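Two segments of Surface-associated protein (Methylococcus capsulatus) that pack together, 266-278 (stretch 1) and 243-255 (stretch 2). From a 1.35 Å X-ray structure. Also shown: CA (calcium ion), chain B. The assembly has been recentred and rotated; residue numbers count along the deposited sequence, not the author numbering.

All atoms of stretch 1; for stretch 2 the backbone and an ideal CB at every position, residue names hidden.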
# COMPACT_ATOMS: atom_id res chain seq x y z
N ALA A 266 15.50 -8.36 0.10
CA ALA A 266 15.25 -7.05 -0.51
C ALA A 266 14.66 -6.03 0.45
O ALA A 266 14.85 -4.82 0.28
CB ALA A 266 14.35 -7.20 -1.74
N PHE A 267 13.94 -6.53 1.46
CA PHE A 267 13.20 -5.67 2.38
C PHE A 267 13.75 -5.73 3.81
O PHE A 267 13.04 -5.43 4.78
CB PHE A 267 11.73 -6.09 2.44
CG PHE A 267 10.92 -5.76 1.18
CD1 PHE A 267 11.47 -4.99 0.14
CD2 PHE A 267 9.60 -6.19 1.05
CE1 PHE A 267 10.72 -4.69 -0.98
CE2 PHE A 267 8.86 -5.89 -0.07
CZ PHE A 267 9.41 -5.15 -1.08
N LYS A 268 15.02 -6.11 3.96
CA LYS A 268 15.58 -6.19 5.31
C LYS A 268 15.46 -4.86 6.08
O LYS A 268 15.24 -4.87 7.30
CB LYS A 268 17.02 -6.73 5.27
CG LYS A 268 17.12 -8.22 4.96
CD LYS A 268 18.56 -8.72 5.03
CE LYS A 268 18.62 -10.25 4.99
NZ LYS A 268 20.01 -10.75 4.83
N GLY A 269 15.57 -3.74 5.37
CA GLY A 269 15.40 -2.42 5.99
C GLY A 269 13.97 -2.06 6.34
O GLY A 269 13.72 -1.06 7.03
N LEU A 270 13.02 -2.86 5.86
CA LEU A 270 11.61 -2.58 6.08
C LEU A 270 11.07 -3.31 7.30
O LEU A 270 10.00 -2.97 7.80
CB LEU A 270 10.77 -2.97 4.86
CG LEU A 270 11.14 -2.43 3.46
CD1 LEU A 270 9.93 -2.56 2.55
CD2 LEU A 270 11.61 -0.98 3.51
N ALA A 271 11.80 -4.32 7.77
CA ALA A 271 11.33 -5.11 8.91
C ALA A 271 11.25 -4.28 10.18
O ALA A 271 12.18 -3.55 10.52
CB ALA A 271 12.24 -6.33 9.13
N LEU A 272 10.11 -4.35 10.87
CA LEU A 272 9.95 -3.68 12.14
C LEU A 272 9.77 -4.72 13.23
O LEU A 272 8.85 -5.52 13.20
CB LEU A 272 8.74 -2.74 12.12
CG LEU A 272 8.84 -1.52 11.20
CD1 LEU A 272 7.45 -0.92 10.99
CD2 LEU A 272 9.81 -0.51 11.77
N ASN A 273 10.68 -4.70 14.20
CA ASN A 273 10.60 -5.63 15.32
C ASN A 273 10.44 -4.88 16.63
O ASN A 273 11.29 -4.05 16.98
CB ASN A 273 11.85 -6.51 15.36
CG ASN A 273 11.83 -7.59 14.29
OD1 ASN A 273 11.18 -8.65 14.45
ND2 ASN A 273 12.51 -7.33 13.18
N ASP A 274 9.36 -5.16 17.35
CA ASP A 274 9.11 -4.57 18.66
C ASP A 274 8.73 -5.63 19.70
O ASP A 274 8.30 -5.29 20.81
CB ASP A 274 8.05 -3.47 18.61
CG ASP A 274 6.72 -3.94 18.03
OD1 ASP A 274 6.44 -5.15 18.02
OD2 ASP A 274 5.95 -3.07 17.59
N GLY A 275 8.88 -6.90 19.34
CA GLY A 275 8.56 -7.99 20.25
C GLY A 275 7.09 -8.35 20.31
O GLY A 275 6.71 -9.33 20.95
N THR A 276 6.24 -7.57 19.63
CA THR A 276 4.81 -7.83 19.64
C THR A 276 4.31 -8.28 18.26
O THR A 276 4.32 -7.49 17.31
CB THR A 276 4.01 -6.60 20.11
OG1 THR A 276 4.41 -6.27 21.45
CG2 THR A 276 2.52 -6.88 20.08
N ALA A 277 3.88 -9.53 18.16
CA ALA A 277 3.34 -10.06 16.91
C ALA A 277 1.94 -9.48 16.68
O ALA A 277 1.13 -9.42 17.61
CB ALA A 277 3.28 -11.59 16.96
N GLY A 278 1.65 -9.06 15.45
CA GLY A 278 0.32 -8.58 15.10
C GLY A 278 0.18 -7.07 15.14
O GLY A 278 -0.91 -6.54 14.92
N UNK A 243 5.25 9.40 -4.86
CA UNK A 243 6.60 9.42 -4.30
C UNK A 243 6.68 8.63 -3.01
O UNK A 243 5.87 8.83 -2.10
CB UNK A 243 7.05 10.86 -4.05
N UNK A 244 7.65 7.73 -2.94
CA UNK A 244 7.86 6.92 -1.75
C UNK A 244 8.26 7.80 -0.56
O UNK A 244 9.18 8.60 -0.67
CB UNK A 244 8.93 5.86 -2.01
N UNK A 245 7.57 7.63 0.56
CA UNK A 245 7.96 8.30 1.81
C UNK A 245 8.55 7.30 2.80
O UNK A 245 9.64 7.50 3.33
CB UNK A 245 6.76 9.01 2.44
N UNK A 246 7.82 6.22 3.06
CA UNK A 246 8.26 5.21 4.02
C UNK A 246 7.46 3.94 3.82
O UNK A 246 6.40 3.96 3.18
CB UNK A 246 8.12 5.71 5.46
N UNK A 247 7.96 2.83 4.34
CA UNK A 247 7.23 1.57 4.32
C UNK A 247 7.84 0.68 5.39
O UNK A 247 8.95 0.94 5.87
CB UNK A 247 7.28 0.91 2.94
N UNK A 248 7.13 -0.38 5.76
CA UNK A 248 7.59 -1.25 6.83
C UNK A 248 6.54 -2.30 7.10
O UNK A 248 5.39 -2.16 6.69
CB UNK A 248 7.90 -0.45 8.10
N UNK A 249 6.92 -3.35 7.82
CA UNK A 249 5.95 -4.39 8.19
C UNK A 249 6.31 -5.01 9.54
O UNK A 249 7.47 -5.01 9.96
CB UNK A 249 5.89 -5.47 7.11
N UNK A 250 5.30 -5.55 10.20
CA UNK A 250 5.48 -6.26 11.46
C UNK A 250 6.22 -7.56 11.22
O UNK A 250 5.69 -8.47 10.61
CB UNK A 250 4.13 -6.53 12.13
N UNK A 251 7.45 -7.64 11.71
CA UNK A 251 8.29 -8.82 11.49
C UNK A 251 8.36 -9.74 12.71
O UNK A 251 9.11 -10.71 12.72
CB UNK A 251 9.70 -8.38 11.10
N UNK A 252 7.59 -9.43 13.75
CA UNK A 252 7.58 -10.25 14.96
C UNK A 252 6.66 -11.43 14.77
O UNK A 252 5.45 -11.27 14.63
CB UNK A 252 7.15 -9.43 16.18
N UNK A 253 7.23 -12.63 14.74
CA UNK A 253 6.45 -13.82 14.46
C UNK A 253 5.65 -14.27 15.67
O UNK A 253 6.08 -14.10 16.82
CB UNK A 253 7.37 -14.95 13.99
N UNK A 254 4.48 -14.85 15.42
CA UNK A 254 3.72 -15.47 16.50
C UNK A 254 4.42 -16.71 17.02
O UNK A 254 4.37 -16.99 18.22
CB UNK A 254 2.31 -15.82 16.03
N UNK A 255 5.04 -17.46 16.12
CA UNK A 255 5.71 -18.72 16.47
C UNK A 255 7.12 -18.68 15.89
O UNK A 255 7.30 -18.50 14.68
CB UNK A 255 4.94 -19.93 15.95
CA CA B . 5.52 -6.02 15.98

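Positions 243, 245 and 255 lie beyond the reach of stretch 1, which sets no rule for them; they are Y243, V245 and V255. Position 244 points toward stretch 1 across open space, so only a long side chain could arrive. It is Y244, whose OH stops 4.0 Å from L270 CD2. At 246 the CB points sideways with nothing near, and almost anything would do; it is D246.

At 247 the ideal CB lies 4.4 Å from L270 CD1, which suits a small residue, polar or apolar. S247 fills it, its OG 3.4 Å from L270 CD1. At 248 an ideal CB would stand 3.0 Å from L272 CD1, a clash, and 3.3 Å from L270 O, so glycine is the clear answer. G248 lets its CA approach L270 O to 3.1 Å in a CA-H...O contact.

From 249 the strands run parallel: the N of 249 donates to L270 O (3.1 Å) and its O accepts from L272 N (2.9 Å). Its CB shares a sheet face with A271, whose small side chain leaves space for something broad and flat. Y249 takes it, laying a ring face against A271 CA, 4.1 Å from CA to centroid, while F267 O sits at the ring edge.

Position 250 projects to the L272 face, near the calcium and the backbone N of G278. A short acid would serve both. D250 does: OD1 binds the calcium at 2.4 Å and OD2 accepts from G278 N at 2.7 Å.

At 251 the backbone N donates to L272 O (2.9 Å), and the ideal CB points toward A271 CB, 3.8 Å away, with L272 O and N273 also close. Small and apolar fits, and A251 supplies just a methyl.

Position 252 points at a turn rich in backbone N-H groups, with the metal beside it; an acid is again favoured. D252 binds the calcium through OD2 (2.3 Å), the same atom accepting from D274 N at 2.9 Å, while OD1 takes a weak bond from G275 N at 3.0 Å. D274 OD1, T276 O, a water and one atom from elsewhere in the structure are the other ligands, beside D250 OD1.

Position 253 points away, so a long polar chain is tolerated: K253. At 254 the ideal CB is sideways, 4.4 Å from A277 CB, which would suit an apolar side chain, flat or branched. Y254 puts a ring face against that methyl, 3.8 Å from A277 CB to the centroid, and its OH reaches 3.3 Å from G278 CA, where glycine leaves room.

Stretch 2 243-255: YYVDSGYDADKYV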
# COMPACT_ATOMS: atom_id res chain seq x y z
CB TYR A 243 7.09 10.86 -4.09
CG TYR A 243 7.37 11.55 -5.42
CD1 TYR A 243 8.63 11.46 -6.02
CD2 TYR A 243 6.36 12.21 -6.10
CE1 TYR A 243 8.87 12.07 -7.26
CE2 TYR A 243 6.60 12.80 -7.34
CZ TYR A 243 7.86 12.73 -7.90
OH TYR A 243 8.09 13.31 -9.14
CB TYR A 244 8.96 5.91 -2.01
CG TYR A 244 9.33 5.07 -0.82
CD1 TYR A 244 8.61 3.94 -0.51
CD2 TYR A 244 10.40 5.40 -0.01
CE1 TYR A 244 8.93 3.15 0.57
CE2 TYR A 244 10.75 4.62 1.08
CZ TYR A 244 10.01 3.49 1.36
OH TYR A 244 10.36 2.71 2.44
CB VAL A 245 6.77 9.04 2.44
CG1 VAL A 245 7.19 9.73 3.74
CG2 VAL A 245 6.17 10.05 1.45
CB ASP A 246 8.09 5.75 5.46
CG ASP A 246 8.97 5.03 6.48
OD1 ASP A 246 9.81 4.19 6.10
OD2 ASP A 246 8.79 5.33 7.69
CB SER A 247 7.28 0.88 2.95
OG SER A 247 8.62 0.56 2.58
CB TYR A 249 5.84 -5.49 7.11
CG TYR A 249 7.11 -6.31 7.00
CD1 TYR A 249 7.24 -7.50 7.69
CD2 TYR A 249 8.17 -5.87 6.23
CE1 TYR A 249 8.40 -8.23 7.62
CE2 TYR A 249 9.35 -6.59 6.16
CZ TYR A 249 9.46 -7.77 6.85
OH TYR A 249 10.63 -8.50 6.78
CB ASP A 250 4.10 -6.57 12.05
CG ASP A 250 4.17 -7.51 13.25
OD1 ASP A 250 5.09 -7.36 14.07
OD2 ASP A 250 3.31 -8.40 13.36
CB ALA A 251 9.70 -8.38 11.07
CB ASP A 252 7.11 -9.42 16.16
CG ASP A 252 8.00 -8.25 16.42
OD1 ASP A 252 9.16 -8.48 16.81
OD2 ASP A 252 7.56 -7.10 16.24
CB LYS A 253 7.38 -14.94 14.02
CG LYS A 253 7.92 -14.73 12.62
CD LYS A 253 8.76 -15.90 12.18
CE LYS A 253 9.98 -16.01 13.06
NZ LYS A 253 10.96 -16.97 12.47
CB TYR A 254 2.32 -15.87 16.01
CG TYR A 254 1.42 -14.71 15.66
CD1 TYR A 254 0.71 -14.03 16.66
CD2 TYR A 254 1.24 -14.31 14.33
CE1 TYR A 254 -0.14 -12.99 16.34
CE2 TYR A 254 0.39 -13.26 14.01
CZ TYR A 254 -0.28 -12.60 15.02
OH TYR A 254 -1.13 -11.56 14.71
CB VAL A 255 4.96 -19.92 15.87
CG1 VAL A 255 5.68 -21.23 16.21
CG2 VAL A 255 3.50 -19.95 16.33
O HOH W 1 6.76 -4.49 14.70
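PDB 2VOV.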